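Local atomic coordinates of luciferase-like monooxygenase (Streptomyces bottropensis, PDB entry 7BIP), a protein that probably acts as a monooxygenase of the bacterial luciferase family, taking part in an oxygenation during biosynthesis of the aromatic polyketide rishirilide. Residues A93-D96 against R102-V105; E24-A29 against A65-R70; F3-F8 against R337-F342; D56-L61 against A89-M94; L35-V40 against H345-Y350. All coordinates share one frame; numbering follows the deposited sequence.

Contact 1 of 5, residues A93-D96 against R102-V105; sequences AMLD and RLDV
Asp96, near the end of helix 85-98, and Leu103, the first residue of strand 103-107, bring the two backbones together, with 5.4 Å between Asp96 CA and Leu103 CA. The Leu103 side chain points at the helix, and with CG anti to the backbone N (chi1 176°) it presents both methyls to the last turns. Leu103 CD1 meets Leu95 CD2 at 3.6 Å, the two leucines crossing at about a right angle, while Leu103 CD2 settles 3.9 Å from Asp96 N. Leu92 touches Leu103 from the same helix, and Leu61 and Ala62 of helix 57-67 back Leu95. An alanine in place of Leu95 would remove both branches and would probably open a gap between Leu103 CD1 and helix 57-67. Asp96 makes the polar border: its OD1 passes 3.9 Å from Leu103 CB without a hydrogen bond across the contact. Gln166 NE2 instead donates to both Asp96 OD1 and Leu103 O, tying the helix and the strand to one amide, and Trp165 N gives Asp96 OD2 a weak bond. Arg102 turns its guanidinium elsewhere, to Val71 O, Ala65 O and Thr68 OG1. The contact closes the beta-alpha-beta unit of strand 72-78, helix 85-98 and strand 103-107, the repeating crossover of a TIM barrel. Apolar packing thus fixes the helix against the strand, while a buried carboxylate is met by amide N-H groups, which would probably ease the burial of its charge.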
# COMPACT_ATOMS: atom_id res chain seq x y z
N ALA A 93 -6.67 -4.09 -6.41
CA ALA A 93 -6.59 -4.07 -7.87
C ALA A 93 -5.28 -3.45 -8.35
O ALA A 93 -4.66 -3.94 -9.31
CB ALA A 93 -7.81 -3.35 -8.46
N MET A 94 -4.82 -2.38 -7.69
CA MET A 94 -3.50 -1.84 -8.03
C MET A 94 -2.42 -2.89 -7.85
O MET A 94 -1.55 -3.07 -8.71
CB MET A 94 -3.18 -0.61 -7.18
CG MET A 94 -4.05 0.62 -7.44
SD MET A 94 -3.55 1.94 -6.30
CE MET A 94 -1.98 2.48 -6.98
N LEU A 95 -2.45 -3.59 -6.72
CA LEU A 95 -1.43 -4.59 -6.44
C LEU A 95 -1.48 -5.74 -7.44
O LEU A 95 -0.42 -6.23 -7.87
CB LEU A 95 -1.61 -5.11 -5.01
CG LEU A 95 -0.72 -6.28 -4.61
CD1 LEU A 95 0.76 -5.90 -4.82
CD2 LEU A 95 -0.99 -6.63 -3.15
N ASP A 96 -2.68 -6.18 -7.83
CA ASP A 96 -2.80 -7.22 -8.85
C ASP A 96 -2.08 -6.79 -10.13
O ASP A 96 -1.29 -7.56 -10.70
CB ASP A 96 -4.28 -7.50 -9.13
CG ASP A 96 -4.51 -8.80 -9.88
OD1 ASP A 96 -3.68 -9.72 -9.77
OD2 ASP A 96 -5.53 -8.90 -10.58
N ARG A 102 -0.17 -11.92 -9.86
CA ARG A 102 0.36 -12.89 -8.91
C ARG A 102 -0.32 -12.83 -7.54
O ARG A 102 0.12 -13.51 -6.61
CB ARG A 102 1.88 -12.69 -8.73
CG ARG A 102 2.71 -13.07 -9.96
CD ARG A 102 4.20 -12.89 -9.70
NE ARG A 102 4.61 -11.48 -9.66
CZ ARG A 102 5.55 -10.99 -8.85
NH1 ARG A 102 6.15 -11.79 -7.97
NH2 ARG A 102 5.87 -9.71 -8.90
N LEU A 103 -1.40 -12.06 -7.41
CA LEU A 103 -2.03 -11.82 -6.12
C LEU A 103 -3.14 -12.84 -5.82
O LEU A 103 -3.97 -13.13 -6.68
CB LEU A 103 -2.63 -10.40 -6.09
CG LEU A 103 -3.42 -9.98 -4.85
CD1 LEU A 103 -2.52 -9.90 -3.63
CD2 LEU A 103 -4.05 -8.62 -5.10
N ASP A 104 -3.14 -13.36 -4.59
CA ASP A 104 -4.27 -14.09 -4.02
C ASP A 104 -4.69 -13.37 -2.75
O ASP A 104 -3.83 -12.97 -1.96
CB ASP A 104 -3.89 -15.55 -3.69
CG ASP A 104 -3.23 -16.26 -4.86
OD1 ASP A 104 -3.80 -16.24 -5.97
OD2 ASP A 104 -2.14 -16.84 -4.68
N VAL A 105 -6.00 -13.21 -2.53
CA VAL A 105 -6.48 -12.34 -1.46
C VAL A 105 -7.21 -13.17 -0.42
O VAL A 105 -8.36 -13.59 -0.61
CB VAL A 105 -7.38 -11.22 -1.99
CG1 VAL A 105 -7.77 -10.31 -0.82
CG2 VAL A 105 -6.66 -10.43 -3.07

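Contact 2 of 5, residues E24-A29 against A65-R70; sequences ESLRLA and AARTRR. With EDO (1,2-ethanediol), chain F.
Arg67 carries CG anti to its carbonyl carbon (chi1 -66°) and then turns at chi2 (-76°), a bend that brings the guanidinium against Leu26, the two side chains crossing at about a right angle. Leu26 CD1 sits over one face of the group, 4.0 Å from Arg67 NH2, and Leu26 CB comes within 3.6 Å of Arg67 NH1. The planar cation therefore uses a face for apolar cover and keeps its N-H groups for others: NH1 forms a salt bridge with Glu30, and NE donates to Ala66 O of the second subunit, a bond that the second subunit returns. Helices 18-35 and 57-67, which follow strands 2-6 and 39-42, are neighbours in the outer helical layer of the TIM barrel, and the contact lies toward the C-terminal end of helix 57-67. There Thr68 holds CG2 anti to the carbonyl carbon, placing that methyl 3.5 Å from Ala29 O. Its OG1 bonds instead with Ala64 O and Arg102 NH1. Farther along, Arg69 NE gives a weak but nearly straight bond (171°) of 3.3 Å to O2 of a 1,2-ethanediol, probably from the crystallisation liquor; that oxygen lies at the edge of the guanidinium, near its plane.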
# COMPACT_ATOMS: atom_id res chain seq x y z
N GLU A 24 14.96 -6.86 6.03
CA GLU A 24 15.13 -8.31 6.12
C GLU A 24 13.95 -9.03 5.49
O GLU A 24 14.14 -10.03 4.77
CB GLU A 24 15.31 -8.71 7.58
CG GLU A 24 16.66 -8.27 8.14
CD GLU A 24 16.84 -8.62 9.61
OE1 GLU A 24 15.91 -9.18 10.20
OE2 GLU A 24 17.92 -8.31 10.15
N SER A 25 12.73 -8.55 5.72
CA SER A 25 11.57 -9.24 5.16
C SER A 25 11.57 -9.17 3.64
O SER A 25 11.19 -10.14 2.97
CB SER A 25 10.28 -8.65 5.72
OG SER A 25 10.05 -9.18 7.01
N LEU A 26 11.94 -8.02 3.06
CA LEU A 26 12.00 -7.94 1.60
C LEU A 26 13.08 -8.86 1.04
O LEU A 26 12.91 -9.45 -0.03
CB LEU A 26 12.24 -6.49 1.14
CG LEU A 26 11.02 -5.57 1.29
CD1 LEU A 26 11.42 -4.12 1.05
CD2 LEU A 26 9.90 -5.99 0.34
N ARG A 27 14.20 -9.02 1.76
CA ARG A 27 15.23 -9.94 1.29
C ARG A 27 14.76 -11.39 1.37
O ARG A 27 15.09 -12.20 0.49
CB ARG A 27 16.52 -9.74 2.09
CG ARG A 27 17.67 -10.67 1.71
CD ARG A 27 17.94 -10.67 0.22
NE ARG A 27 18.80 -11.80 -0.16
CZ ARG A 27 18.83 -12.35 -1.37
NH1 ARG A 27 18.05 -11.87 -2.33
NH2 ARG A 27 19.63 -13.37 -1.62
N LEU A 28 13.97 -11.74 2.40
CA LEU A 28 13.40 -13.08 2.46
C LEU A 28 12.40 -13.31 1.33
O LEU A 28 12.30 -14.42 0.79
CB LEU A 28 12.75 -13.33 3.82
CG LEU A 28 13.74 -13.34 5.00
CD1 LEU A 28 13.01 -13.29 6.32
CD2 LEU A 28 14.65 -14.57 4.95
N ALA A 29 11.63 -12.28 0.98
CA ALA A 29 10.75 -12.37 -0.18
C ALA A 29 11.56 -12.62 -1.46
O ALA A 29 11.16 -13.44 -2.30
CB ALA A 29 9.92 -11.09 -0.30
N ALA A 65 6.27 -7.56 -4.30
CA ALA A 65 6.00 -7.81 -5.71
C ALA A 65 7.05 -7.15 -6.59
O ALA A 65 7.55 -7.76 -7.55
CB ALA A 65 4.61 -7.28 -6.07
N ALA A 66 7.38 -5.89 -6.29
CA ALA A 66 8.32 -5.16 -7.12
C ALA A 66 9.73 -5.75 -7.07
O ALA A 66 10.50 -5.58 -8.02
CB ALA A 66 8.34 -3.69 -6.69
N ARG A 67 10.08 -6.43 -5.97
CA ARG A 67 11.38 -7.08 -5.83
C ARG A 67 11.44 -8.49 -6.44
O ARG A 67 12.53 -9.08 -6.48
CB ARG A 67 11.77 -7.18 -4.35
CG ARG A 67 12.04 -5.83 -3.66
CD ARG A 67 13.39 -5.26 -4.06
NE ARG A 67 13.72 -4.08 -3.26
CZ ARG A 67 14.21 -4.13 -2.02
NH1 ARG A 67 14.45 -5.30 -1.44
NH2 ARG A 67 14.47 -3.00 -1.36
N THR A 68 10.32 -9.03 -6.93
CA THR A 68 10.25 -10.44 -7.32
C THR A 68 9.62 -10.57 -8.70
O THR A 68 9.04 -9.63 -9.25
CB THR A 68 9.45 -11.26 -6.29
OG1 THR A 68 8.15 -10.67 -6.13
CG2 THR A 68 10.15 -11.28 -4.92
N ARG A 69 9.75 -11.77 -9.27
CA ARG A 69 9.19 -12.02 -10.59
C ARG A 69 8.19 -13.17 -10.65
O ARG A 69 7.29 -13.12 -11.48
CB ARG A 69 10.31 -12.30 -11.60
CG ARG A 69 11.21 -11.10 -11.87
CD ARG A 69 12.42 -11.48 -12.72
NE ARG A 69 13.67 -11.01 -12.14
CZ ARG A 69 14.87 -11.49 -12.44
NH1 ARG A 69 15.95 -11.00 -11.85
NH2 ARG A 69 14.98 -12.47 -13.33
N ARG A 70 8.32 -14.20 -9.80
CA ARG A 70 7.45 -15.37 -10.00
C ARG A 70 6.65 -15.77 -8.76
O ARG A 70 5.55 -16.33 -8.90
CB ARG A 70 8.28 -16.56 -10.49
CG ARG A 70 9.36 -17.01 -9.55
CD ARG A 70 9.97 -18.32 -10.02
NE ARG A 70 11.10 -18.73 -9.20
CZ ARG A 70 12.00 -19.64 -9.58
NH1 ARG A 70 11.88 -20.23 -10.76
NH2 ARG A 70 13.00 -19.96 -8.77
C1 EDO F . 12.20 -6.43 -10.95
O1 EDO F . 11.71 -6.52 -12.29
C2 EDO F . 11.98 -7.77 -10.26
O2 EDO F . 13.25 -8.40 -10.09

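Contact 3 of 5, residues F3-F8 against R337-F342; sequences FGINLF and RTMRLF
Phe3 offers one face of its ring to the end of Phe342, whose CZ stands 3.5 Å from Phe3 CD1, displaced toward the rim of the Phe3 ring. Phe342 CE2 follows at 3.7 Å from Phe3 CG. The planes make an angle of 59° and the centroids of the Phe3 and Phe342 rings are 5.0 Å apart, an oblique pairing that is neither a stack nor T-shaped. Tyr350 meets the Phe3 ring edge-to-face, so the strand's phenylalanine is flanked by two aromatic residues from the C-terminal part of the chain. Two residues on, Ile5 crosses Met339 at about a right angle. The methionine bends at chi3 (65°), which swings its methyl toward the isoleucine: Met339 CE lies 3.9 Å from Ile5 CG2 and equally far from Ile5 CD1, one carbon of each branch. Met339 also touches Leu28 and Ala32 of helix 18-35, and Phe342 touches Leu323 and Leu236 in the sheet. No hydrogen bond links the segments; contact is wholly by apolar surfaces. Strand 2-6 pairs in parallel with strand 320-324, the last barrel strand along the chain, and helix 332-345 then covers the junction, as befits the closing helix of a TIM barrel.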
# COMPACT_ATOMS: atom_id res chain seq x y z
N PHE A 3 4.22 -24.79 -1.12
CA PHE A 3 4.88 -24.21 0.05
C PHE A 3 5.32 -22.80 -0.26
O PHE A 3 6.12 -22.58 -1.18
CB PHE A 3 6.10 -25.04 0.50
CG PHE A 3 5.79 -26.48 0.77
CD1 PHE A 3 5.35 -26.88 2.03
CD2 PHE A 3 5.93 -27.42 -0.23
CE1 PHE A 3 5.06 -28.23 2.27
CE2 PHE A 3 5.63 -28.76 0.01
CZ PHE A 3 5.20 -29.15 1.26
N GLY A 4 4.82 -21.84 0.51
CA GLY A 4 5.32 -20.48 0.47
C GLY A 4 5.80 -20.06 1.84
O GLY A 4 5.90 -20.88 2.75
N ILE A 5 6.13 -18.78 2.00
CA ILE A 5 6.58 -18.30 3.31
C ILE A 5 5.60 -17.25 3.80
O ILE A 5 4.99 -16.52 3.02
CB ILE A 5 8.01 -17.73 3.29
CG1 ILE A 5 8.08 -16.52 2.35
CG2 ILE A 5 9.02 -18.83 2.92
CD1 ILE A 5 9.31 -15.63 2.59
N ASN A 6 5.45 -17.21 5.12
CA ASN A 6 4.63 -16.22 5.80
C ASN A 6 5.56 -15.34 6.61
O ASN A 6 6.51 -15.83 7.23
CB ASN A 6 3.60 -16.90 6.70
CG ASN A 6 2.46 -15.98 7.10
OD1 ASN A 6 2.53 -14.77 6.93
ND2 ASN A 6 1.39 -16.56 7.66
N LEU A 7 5.32 -14.04 6.57
CA LEU A 7 6.18 -13.05 7.23
C LEU A 7 5.32 -12.30 8.25
O LEU A 7 4.95 -11.15 8.08
CB LEU A 7 6.82 -12.09 6.21
CG LEU A 7 7.83 -12.79 5.28
CD1 LEU A 7 8.28 -11.88 4.13
CD2 LEU A 7 9.04 -13.34 6.08
N PHE A 8 4.99 -13.01 9.33
CA PHE A 8 4.16 -12.48 10.40
C PHE A 8 5.09 -11.86 11.43
O PHE A 8 5.83 -12.60 12.10
CB PHE A 8 3.35 -13.61 11.01
CG PHE A 8 2.26 -13.19 11.97
CD1 PHE A 8 0.97 -13.69 11.82
CD2 PHE A 8 2.52 -12.35 13.04
CE1 PHE A 8 -0.04 -13.33 12.70
CE2 PHE A 8 1.51 -12.00 13.92
CZ PHE A 8 0.23 -12.49 13.74
N ARG A 337 18.45 -19.50 6.57
CA ARG A 337 18.88 -20.90 6.65
C ARG A 337 17.69 -21.84 6.58
O ARG A 337 17.73 -22.85 5.86
CB ARG A 337 19.67 -21.14 7.94
CG ARG A 337 20.01 -22.62 8.16
CD ARG A 337 20.91 -22.82 9.38
NE ARG A 337 20.21 -22.52 10.62
CZ ARG A 337 20.74 -22.66 11.82
NH1 ARG A 337 22.00 -23.09 11.94
NH2 ARG A 337 20.02 -22.37 12.90
N THR A 338 16.61 -21.52 7.30
CA THR A 338 15.40 -22.33 7.24
C THR A 338 14.91 -22.45 5.81
O THR A 338 14.59 -23.54 5.34
CB THR A 338 14.30 -21.71 8.12
OG1 THR A 338 14.65 -21.85 9.50
CG2 THR A 338 12.95 -22.39 7.87
N MET A 339 14.87 -21.32 5.09
CA MET A 339 14.36 -21.36 3.73
C MET A 339 15.30 -22.13 2.82
O MET A 339 14.85 -22.91 1.97
CB MET A 339 14.15 -19.94 3.21
CG MET A 339 12.98 -19.24 3.90
SD MET A 339 12.91 -17.51 3.40
CE MET A 339 12.55 -17.66 1.66
N ARG A 340 16.62 -21.95 2.98
CA ARG A 340 17.58 -22.65 2.13
C ARG A 340 17.53 -24.16 2.37
O ARG A 340 17.59 -24.94 1.42
CB ARG A 340 18.99 -22.11 2.36
CG ARG A 340 19.17 -20.71 1.81
CD ARG A 340 20.63 -20.32 1.63
NE ARG A 340 20.75 -19.02 0.98
CZ ARG A 340 20.98 -17.88 1.62
NH1 ARG A 340 21.15 -17.88 2.94
NH2 ARG A 340 21.06 -16.74 0.95
N LEU A 341 17.40 -24.59 3.63
CA LEU A 341 17.33 -26.02 3.91
C LEU A 341 16.04 -26.61 3.37
O LEU A 341 16.03 -27.72 2.82
CB LEU A 341 17.46 -26.27 5.41
CG LEU A 341 18.86 -26.11 6.01
CD1 LEU A 341 18.79 -26.19 7.55
CD2 LEU A 341 19.84 -27.13 5.46
N PHE A 342 14.93 -25.88 3.51
CA PHE A 342 13.67 -26.37 2.97
C PHE A 342 13.74 -26.50 1.46
O PHE A 342 13.28 -27.49 0.89
CB PHE A 342 12.52 -25.44 3.38
CG PHE A 342 11.16 -26.07 3.27
CD1 PHE A 342 10.52 -26.56 4.39
CD2 PHE A 342 10.53 -26.18 2.04
CE1 PHE A 342 9.27 -27.15 4.29
CE2 PHE A 342 9.27 -26.77 1.94
CZ PHE A 342 8.65 -27.26 3.07

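Contact 4 of 5, residues D56-L61 against A89-M94; sequences DPVTFL and AGKLAM
Asp56 and Lys91 approach each other from opposite directions and form a salt bridge, Lys91 NZ lying 3.0 Å from Asp56 OD1 on the syn lone pair of that oxygen. Here the contact is tight, as it is where Val58 CG2 presses on Leu92 CD2 at 3.5 Å, the two side chains meeting at about a right angle. Between these points the fit is looser: the aliphatic part of Lys91 slants past Val58, with CD 3.9 Å from Val58 CB. Lys91 takes this path because its CG lies between the backbone N and the carbonyl carbon (chi1 71°) and its chain bends again at chi3 (69°), carrying NZ back over Val58 to the carboxylate. Helices 57-67 and 85-98 follow strands 39-42 and 72-78, and the contact joins them as adjacent members of the helical layer around the TIM barrel. Asp56 is the N-cap of the first: its OD2 takes a weak bond from Thr59 N and a short one of 2.6 Å from Thr59 OG1, the latter on the anti side and 31° out of the carboxylate plane. Replacing Asp56 by an alanine would probably leave the Lys91 ammonium without its counter-charge and the helix start without its side-chain cap. The charged side is not open solvent but the dimer interface. There Lys91 packs on Asp56 of the second subunit and its NZ lies close to the like-charged NZ of Lys91 of that subunit, while Val58 touches Thr59 of the second subunit.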
# COMPACT_ATOMS: atom_id res chain seq x y z
N ASP A 56 -0.87 -2.77 7.31
CA ASP A 56 -1.37 -2.75 5.93
C ASP A 56 -0.55 -3.73 5.09
O ASP A 56 0.50 -3.37 4.55
CB ASP A 56 -1.29 -1.34 5.34
CG ASP A 56 -2.10 -1.18 4.09
OD1 ASP A 56 -3.34 -1.04 4.19
OD2 ASP A 56 -1.51 -1.18 3.00
N PRO A 57 -1.01 -4.98 4.98
CA PRO A 57 -0.24 -5.98 4.22
C PRO A 57 -0.04 -5.60 2.77
O PRO A 57 1.00 -5.95 2.19
CB PRO A 57 -1.09 -7.25 4.35
CG PRO A 57 -2.47 -6.74 4.68
CD PRO A 57 -2.23 -5.56 5.56
N VAL A 58 -0.99 -4.89 2.16
CA VAL A 58 -0.85 -4.51 0.76
C VAL A 58 0.40 -3.66 0.55
O VAL A 58 1.06 -3.76 -0.48
CB VAL A 58 -2.12 -3.79 0.28
CG1 VAL A 58 -1.91 -3.13 -1.09
CG2 VAL A 58 -3.27 -4.77 0.23
N THR A 59 0.73 -2.79 1.53
CA THR A 59 1.90 -1.92 1.37
C THR A 59 3.19 -2.74 1.32
O THR A 59 4.05 -2.51 0.46
CB THR A 59 1.97 -0.90 2.51
OG1 THR A 59 0.81 -0.05 2.45
CG2 THR A 59 3.22 -0.02 2.41
N PHE A 60 3.31 -3.73 2.21
CA PHE A 60 4.47 -4.62 2.13
C PHE A 60 4.44 -5.45 0.85
O PHE A 60 5.47 -5.62 0.18
CB PHE A 60 4.54 -5.55 3.34
CG PHE A 60 5.62 -6.58 3.19
CD1 PHE A 60 6.94 -6.23 3.44
CD2 PHE A 60 5.34 -7.86 2.75
CE1 PHE A 60 7.97 -7.15 3.28
CE2 PHE A 60 6.36 -8.80 2.59
CZ PHE A 60 7.68 -8.44 2.86
N LEU A 61 3.29 -6.03 0.52
CA LEU A 61 3.25 -6.94 -0.62
C LEU A 61 3.50 -6.22 -1.95
O LEU A 61 3.99 -6.84 -2.90
CB LEU A 61 1.93 -7.70 -0.66
CG LEU A 61 1.73 -8.68 0.51
CD1 LEU A 61 0.28 -9.17 0.52
CD2 LEU A 61 2.73 -9.85 0.45
N ALA A 89 -10.96 -2.77 -2.39
CA ALA A 89 -10.99 -3.22 -3.77
C ALA A 89 -9.97 -2.47 -4.62
O ALA A 89 -9.26 -3.08 -5.44
CB ALA A 89 -12.39 -3.06 -4.36
N GLY A 90 -9.87 -1.15 -4.42
CA GLY A 90 -8.98 -0.35 -5.24
C GLY A 90 -7.51 -0.67 -5.02
O GLY A 90 -6.77 -0.87 -5.98
N LYS A 91 -7.07 -0.73 -3.75
CA LYS A 91 -5.65 -0.98 -3.52
C LYS A 91 -5.27 -2.39 -3.94
O LYS A 91 -4.17 -2.61 -4.46
CB LYS A 91 -5.26 -0.72 -2.05
CG LYS A 91 -5.77 -1.73 -1.04
CD LYS A 91 -5.20 -1.43 0.36
CE LYS A 91 -5.76 -0.15 0.93
NZ LYS A 91 -5.48 -0.06 2.40
N LEU A 92 -6.17 -3.36 -3.77
CA LEU A 92 -5.85 -4.72 -4.19
C LEU A 92 -5.81 -4.83 -5.71
O LEU A 92 -5.00 -5.59 -6.25
CB LEU A 92 -6.85 -5.70 -3.60
CG LEU A 92 -6.74 -5.95 -2.09
CD1 LEU A 92 -7.99 -6.66 -1.63
CD2 LEU A 92 -5.46 -6.74 -1.73
N ALA A 93 -6.67 -4.09 -6.41
CA ALA A 93 -6.59 -4.07 -7.87
C ALA A 93 -5.28 -3.45 -8.35
O ALA A 93 -4.66 -3.94 -9.31
CB ALA A 93 -7.81 -3.35 -8.46
N MET A 94 -4.82 -2.38 -7.69
CA MET A 94 -3.50 -1.84 -8.03
C MET A 94 -2.42 -2.89 -7.85
O MET A 94 -1.55 -3.07 -8.71
CB MET A 94 -3.18 -0.61 -7.18
CG MET A 94 -4.05 0.62 -7.44
SD MET A 94 -3.55 1.94 -6.30
CE MET A 94 -1.98 2.48 -6.98

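Contact 5 of 5, residues L35-V40 against H345-Y350; sequences LGFHHV and HLLPHY
A Schellman motif ends helix 18-35 at Gly36, and Leu347, from the short and weakly bonded helix 347-350, packs its CD1 against this turn and the residue after it. Leu347 CD1 lies 3.7 Å from Leu35 O and 3.9 Å from Gly36 O, then stands squarely over the Phe37 ring, 4.1 Å from its centroid and on the ring normal, a CH-pi contact. One methyl thus covers the turn and the aromatic face together. The chi1 of Leu347 (-94°) departs from a staggered value as it directs the branch there. Gly36 has a positive phi (94°), as this motif requires, and it presents only backbone to the leucine. Leu35 CD1 lies at the edge of the Phe37 ring, in its plane, while Met339 and Ala343 of helix 332-345 also touch Phe37. The turn leads from helix 18-35 into strand 39-42, the second strand of the TIM barrel, lying between strands 2-6 and 72-78 in the parallel sheet. Where the turn meets the strand, His38 and His39 share a hydrogen bond between their ND1 atoms of 3.0 Å, edge to edge; His38 NE2 continues to Glu226 and His39 NE2 to Ser322.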
# COMPACT_ATOMS: atom_id res chain seq x y z
N LEU A 35 14.57 -19.20 -4.67
CA LEU A 35 14.63 -20.61 -4.31
C LEU A 35 13.46 -21.42 -4.83
O LEU A 35 13.48 -22.64 -4.71
CB LEU A 35 14.71 -20.77 -2.78
CG LEU A 35 15.99 -20.25 -2.10
CD1 LEU A 35 15.89 -20.41 -0.59
CD2 LEU A 35 17.21 -20.99 -2.64
N GLY A 36 12.44 -20.78 -5.40
CA GLY A 36 11.34 -21.51 -6.01
C GLY A 36 10.15 -21.76 -5.11
O GLY A 36 9.35 -22.66 -5.40
N PHE A 37 10.00 -21.00 -4.04
CA PHE A 37 8.81 -21.09 -3.20
C PHE A 37 7.58 -20.58 -3.95
O PHE A 37 7.68 -19.84 -4.94
CB PHE A 37 9.02 -20.31 -1.90
CG PHE A 37 9.92 -21.02 -0.92
CD1 PHE A 37 9.40 -21.91 -0.00
CD2 PHE A 37 11.30 -20.81 -0.95
CE1 PHE A 37 10.22 -22.58 0.90
CE2 PHE A 37 12.14 -21.48 -0.04
CZ PHE A 37 11.59 -22.36 0.88
N HIS A 38 6.41 -21.00 -3.47
CA HIS A 38 5.16 -20.73 -4.19
C HIS A 38 4.66 -19.30 -3.97
O HIS A 38 4.14 -18.68 -4.90
CB HIS A 38 4.10 -21.75 -3.74
CG HIS A 38 2.73 -21.48 -4.28
ND1 HIS A 38 1.72 -20.94 -3.51
CD2 HIS A 38 2.20 -21.68 -5.51
CE1 HIS A 38 0.63 -20.83 -4.24
NE2 HIS A 38 0.89 -21.26 -5.46
N HIS A 39 4.81 -18.76 -2.76
CA HIS A 39 4.21 -17.46 -2.45
C HIS A 39 4.94 -16.80 -1.29
O HIS A 39 5.75 -17.42 -0.60
CB HIS A 39 2.72 -17.61 -2.11
CG HIS A 39 2.47 -18.37 -0.85
ND1 HIS A 39 2.08 -19.69 -0.84
CD2 HIS A 39 2.54 -17.99 0.45
CE1 HIS A 39 1.93 -20.10 0.41
NE2 HIS A 39 2.20 -19.09 1.21
N VAL A 40 4.63 -15.52 -1.10
CA VAL A 40 4.99 -14.73 0.08
C VAL A 40 3.70 -14.19 0.68
O VAL A 40 2.90 -13.56 -0.03
CB VAL A 40 5.95 -13.57 -0.27
CG1 VAL A 40 6.20 -12.70 0.95
CG2 VAL A 40 7.28 -14.11 -0.83
N HIS A 345 16.17 -29.59 0.50
CA HIS A 345 15.88 -30.93 0.96
C HIS A 345 14.42 -31.34 0.84
O HIS A 345 14.13 -32.54 0.83
CB HIS A 345 16.32 -31.08 2.43
CG HIS A 345 17.79 -30.99 2.62
ND1 HIS A 345 18.42 -29.86 3.10
CD2 HIS A 345 18.78 -31.88 2.37
CE1 HIS A 345 19.72 -30.06 3.15
NE2 HIS A 345 19.97 -31.28 2.71
N LEU A 346 13.50 -30.39 0.72
CA LEU A 346 12.08 -30.72 0.78
C LEU A 346 11.32 -30.30 -0.47
O LEU A 346 10.55 -31.09 -1.01
CB LEU A 346 11.45 -30.06 2.02
CG LEU A 346 12.00 -30.69 3.31
CD1 LEU A 346 11.63 -29.90 4.54
CD2 LEU A 346 11.47 -32.10 3.41
N LEU A 347 11.53 -29.07 -0.93
CA LEU A 347 10.84 -28.59 -2.13
C LEU A 347 10.92 -29.55 -3.31
O LEU A 347 9.89 -29.75 -3.97
CB LEU A 347 11.39 -27.22 -2.52
CG LEU A 347 10.66 -25.98 -2.01
CD1 LEU A 347 11.21 -24.74 -2.72
CD2 LEU A 347 9.15 -26.11 -2.21
N PRO A 348 12.07 -30.15 -3.66
CA PRO A 348 12.09 -31.02 -4.85
C PRO A 348 11.16 -32.22 -4.76
O PRO A 348 10.63 -32.65 -5.79
CB PRO A 348 13.56 -31.47 -4.93
CG PRO A 348 14.31 -30.38 -4.27
CD PRO A 348 13.43 -29.95 -3.12
N HIS A 349 10.93 -32.76 -3.56
CA HIS A 349 10.15 -33.98 -3.43
C HIS A 349 8.64 -33.74 -3.49
O HIS A 349 7.89 -34.70 -3.66
CB HIS A 349 10.51 -34.69 -2.12
CG HIS A 349 11.99 -34.87 -1.92
ND1 HIS A 349 12.87 -33.81 -1.86
CD2 HIS A 349 12.74 -35.99 -1.79
CE1 HIS A 349 14.10 -34.27 -1.69
NE2 HIS A 349 14.05 -35.59 -1.64
N TYR A 350 8.18 -32.50 -3.37
CA TYR A 350 6.76 -32.19 -3.51
C TYR A 350 6.44 -31.47 -4.82
O TYR A 350 5.26 -31.23 -5.10
CB TYR A 350 6.27 -31.37 -2.31
CG TYR A 350 6.45 -32.10 -0.99
CD1 TYR A 350 5.52 -33.05 -0.56
CD2 TYR A 350 7.55 -31.86 -0.19
CE1 TYR A 350 5.69 -33.73 0.64
CE2 TYR A 350 7.73 -32.54 1.01
CZ TYR A 350 6.80 -33.47 1.42
OH TYR A 350 6.99 -34.13 2.62

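All five contacts bear on one TIM barrel and its helical coat. Contacts 1 and 4, with centres 7 Å apart, share helix 85-98; contact 4 and contact 2 share helix 57-67. Contacts 3 and 5, centres 9 Å apart, join strand 2-6 and the turn before strand 39-42 to the C-terminal helices, and neither is touched by the other chain. Backbone hydrogen bonds between strand 2-6 and residues 38-39 connect them. Along the chain, contacts 1, 2 and 4 fall inside the long loop closed by contact 3. Contacts 1, 2 and 4 all reach the second subunit, so these early beta-alpha units contribute to the dimer interface, while contacts 3 and 5 close the barrel with centres 21 and 22 Å from that of contact 1.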